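Local coordinates for hydrolase (Thermococcus thioreducens, PDB 6IAH), which is a magnesium-binding phosphatase of the haloacid dehalogenase superfamily, probably with phosphoglycolate phosphatase activity, at residues 178-183 with 203-208. Sequence-based numbering, arbitrary orientation.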
loop_
_atom_site.group_PDB
_atom_site.type_symbol
_atom_site.label_atom_id
_atom_site.label_comp_id
_atom_site.label_asym_id
_atom_site.label_seq_id
_atom_site.Cartn_x
_atom_site.Cartn_y
_atom_site.Cartn_z
ATOM N N LEU A 178 -7.385 -2.215 -9.883
ATOM C CA LEU A 178 -7.218 -1.769 -8.506
ATOM C C LEU A 178 -8.370 -2.297 -7.658
ATOM O O LEU A 178 -9.557 -2.113 -7.982
ATOM C CB LEU A 178 -7.123 -0.234 -8.390
ATOM C CG LEU A 178 -6.334 0.298 -7.166
ATOM C CD1 LEU A 178 -4.820 0.046 -7.325
ATOM C CD2 LEU A 178 -6.577 1.791 -6.890
ATOM N N LYS A 179 -8.032 -2.925 -6.539
ATOM C CA LYS A 179 -9.066 -3.301 -5.584
ATOM C C LYS A 179 -9.851 -2.012 -5.250
ATOM O O LYS A 179 -9.234 -0.963 -5.172
ATOM C CB LYS A 179 -8.450 -3.855 -4.276
ATOM C CG LYS A 179 -7.764 -5.197 -4.528
ATOM C CD LYS A 179 -7.203 -5.801 -3.281
ATOM C CE LYS A 179 -5.926 -5.104 -2.885
ATOM N NZ LYS A 179 -5.277 -5.643 -1.671
ATOM N N PRO A 180 -11.176 -2.084 -5.001
ATOM C CA PRO A 180 -11.886 -3.332 -4.825
ATOM C C PRO A 180 -12.630 -3.768 -6.063
ATOM O O PRO A 180 -13.649 -4.430 -5.947
ATOM C CB PRO A 180 -12.825 -3.016 -3.685
ATOM C CG PRO A 180 -13.175 -1.560 -3.853
ATOM C CD PRO A 180 -11.918 -0.938 -4.382
ATOM N N ASP A 181 -12.099 -3.411 -7.213
ATOM C CA ASP A 181 -12.658 -3.851 -8.504
ATOM C C ASP A 181 -12.519 -5.373 -8.641
ATOM O O ASP A 181 -11.423 -5.892 -8.743
ATOM C CB ASP A 181 -11.945 -3.120 -9.644
ATOM C CG ASP A 181 -12.426 -3.518 -11.042
ATOM O OD1 ASP A 181 -13.287 -4.396 -11.132
ATOM O OD2 ASP A 181 -11.907 -2.967 -12.061
ATOM N N PRO A 182 -13.651 -6.090 -8.735
ATOM C CA PRO A 182 -13.582 -7.518 -8.763
ATOM C C PRO A 182 -12.938 -8.102 -10.024
ATOM O O PRO A 182 -12.556 -9.264 -10.009
ATOM C CB PRO A 182 -15.056 -7.940 -8.649
ATOM C CG PRO A 182 -15.815 -6.818 -9.264
ATOM C CD PRO A 182 -15.046 -5.610 -8.852
ATOM N N ARG A 183 -12.787 -7.321 -11.068
ATOM C CA ARG A 183 -12.107 -7.778 -12.305
ATOM C C ARG A 183 -10.630 -8.137 -12.039
ATOM O O ARG A 183 -10.064 -8.919 -12.757
ATOM C CB ARG A 183 -12.148 -6.684 -13.375
ATOM C CG ARG A 183 -13.552 -6.315 -13.839
ATOM C CD ARG A 183 -13.593 -4.976 -14.589
ATOM N NE ARG A 183 -14.970 -4.596 -14.899
ATOM C CZ ARG A 183 -15.866 -4.106 -14.038
ATOM N NH1 ARG A 183 -15.548 -3.889 -12.754
ATOM N NH2 ARG A 183 -17.112 -3.816 -14.467
ATOM N N ASP A 203 -10.173 -5.020 1.304
ATOM C CA ASP A 203 -9.967 -6.392 0.829
ATOM C C ASP A 203 -11.236 -7.239 0.926
ATOM O O ASP A 203 -11.591 -8.007 0.003
ATOM C CB ASP A 203 -8.823 -7.072 1.588
ATOM C CG ASP A 203 -7.472 -6.404 1.347
ATOM O OD1 ASP A 203 -7.157 -6.002 0.183
ATOM O OD2 ASP A 203 -6.725 -6.251 2.345
ATOM N N GLU A 204 -11.951 -7.056 2.030
ATOM C CA GLU A 204 -13.224 -7.750 2.249
ATOM C C GLU A 204 -14.267 -7.355 1.228
ATOM O O GLU A 204 -14.908 -8.217 0.584
ATOM C CB GLU A 204 -13.743 -7.484 3.661
ATOM C CG GLU A 204 -14.885 -8.409 4.028
ATOM C CD GLU A 204 -14.979 -8.659 5.518
ATOM O OE1 GLU A 204 -14.802 -7.671 6.212
ATOM O OE2 GLU A 204 -15.195 -9.832 5.978
ATOM N N LEU A 205 -14.335 -6.046 0.973
ATOM C CA LEU A 205 -15.225 -5.492 -0.042
ATOM C C LEU A 205 -14.915 -5.989 -1.429
ATOM O O LEU A 205 -15.848 -6.323 -2.256
ATOM C CB LEU A 205 -15.138 -3.958 0.013
ATOM C CG LEU A 205 -15.845 -3.135 -1.038
ATOM C CD1 LEU A 205 -17.338 -3.470 -1.265
ATOM C CD2 LEU A 205 -15.679 -1.664 -0.686
ATOM N N PHE A 206 -13.606 -6.021 -1.741
ATOM C CA PHE A 206 -13.128 -6.600 -2.996
ATOM C C PHE A 206 -13.799 -7.959 -3.283
ATOM O O PHE A 206 -14.290 -8.271 -4.425
ATOM C CB PHE A 206 -11.578 -6.695 -2.882
ATOM C CG PHE A 206 -10.862 -7.425 -3.979
ATOM C CD1 PHE A 206 -11.147 -7.192 -5.329
ATOM C CD2 PHE A 206 -9.784 -8.265 -3.658
ATOM C CE1 PHE A 206 -10.406 -7.795 -6.324
ATOM C CE2 PHE A 206 -9.034 -8.860 -4.675
ATOM C CZ PHE A 206 -9.378 -8.651 -5.998
ATOM N N VAL A 207 -13.691 -8.836 -2.303
ATOM C CA VAL A 207 -14.222 -10.207 -2.445
ATOM C C VAL A 207 -15.783 -10.200 -2.402
ATOM O O VAL A 207 -16.419 -10.867 -3.232
ATOM C CB VAL A 207 -13.630 -11.176 -1.400
ATOM C CG1 VAL A 207 -14.228 -12.540 -1.526
ATOM C CG2 VAL A 207 -12.113 -11.269 -1.551
ATOM N N GLU A 208 -16.384 -9.404 -1.517
ATOM C CA GLU A 208 -17.874 -9.156 -1.626
ATOM C C GLU A 208 -18.268 -8.764 -3.056
ATOM O O GLU A 208 -19.235 -9.310 -3.615
ATOM C CB GLU A 208 -18.315 -8.095 -0.645
ATOM C CG GLU A 208 -18.357 -8.576 0.793
ATOM C CD GLU A 208 -18.298 -7.464 1.869
ATOM O OE1 GLU A 208 -18.375 -6.263 1.593
ATOM O OE2 GLU A 208 -18.169 -7.802 3.042
#
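K179 lies across one face of the F206 ring and reaches on to D203. Its CG sits over the ring centre in a CH-pi contact, 3.7 Å from the centroid. CD continues over CD2 of the same ring. The chain then bends at chi3 (-76°), and NZ forms a salt bridge with OD1 of D203 at 2.7 Å, on the syn side of the carboxylate. The same NZ forms a second one with D6 and a hydrogen bond with Y196. At its edge the F206 ring meets backbone, with CE1 3.2 Å from D181 O. P180, which follows a cis peptide bond, sets CB 3.7 Å from F206 CA and 4.0 Å from L205 CG. An alanine at F206 would probably leave the K179 methylenes without their aromatic support and open a gap beside D181 O and Y196. D6 binds magnesium and D203 lies beside the site; through both, K179 ties this loop to it, consistent with the motif III lysine of the HAD superfamily. The loop runs from strand 171-172 to helix 183-189 and packs on helix 201-213. F206 also touches helix 183-189 and stacks edge-to-face with Y196 of strand 194-198.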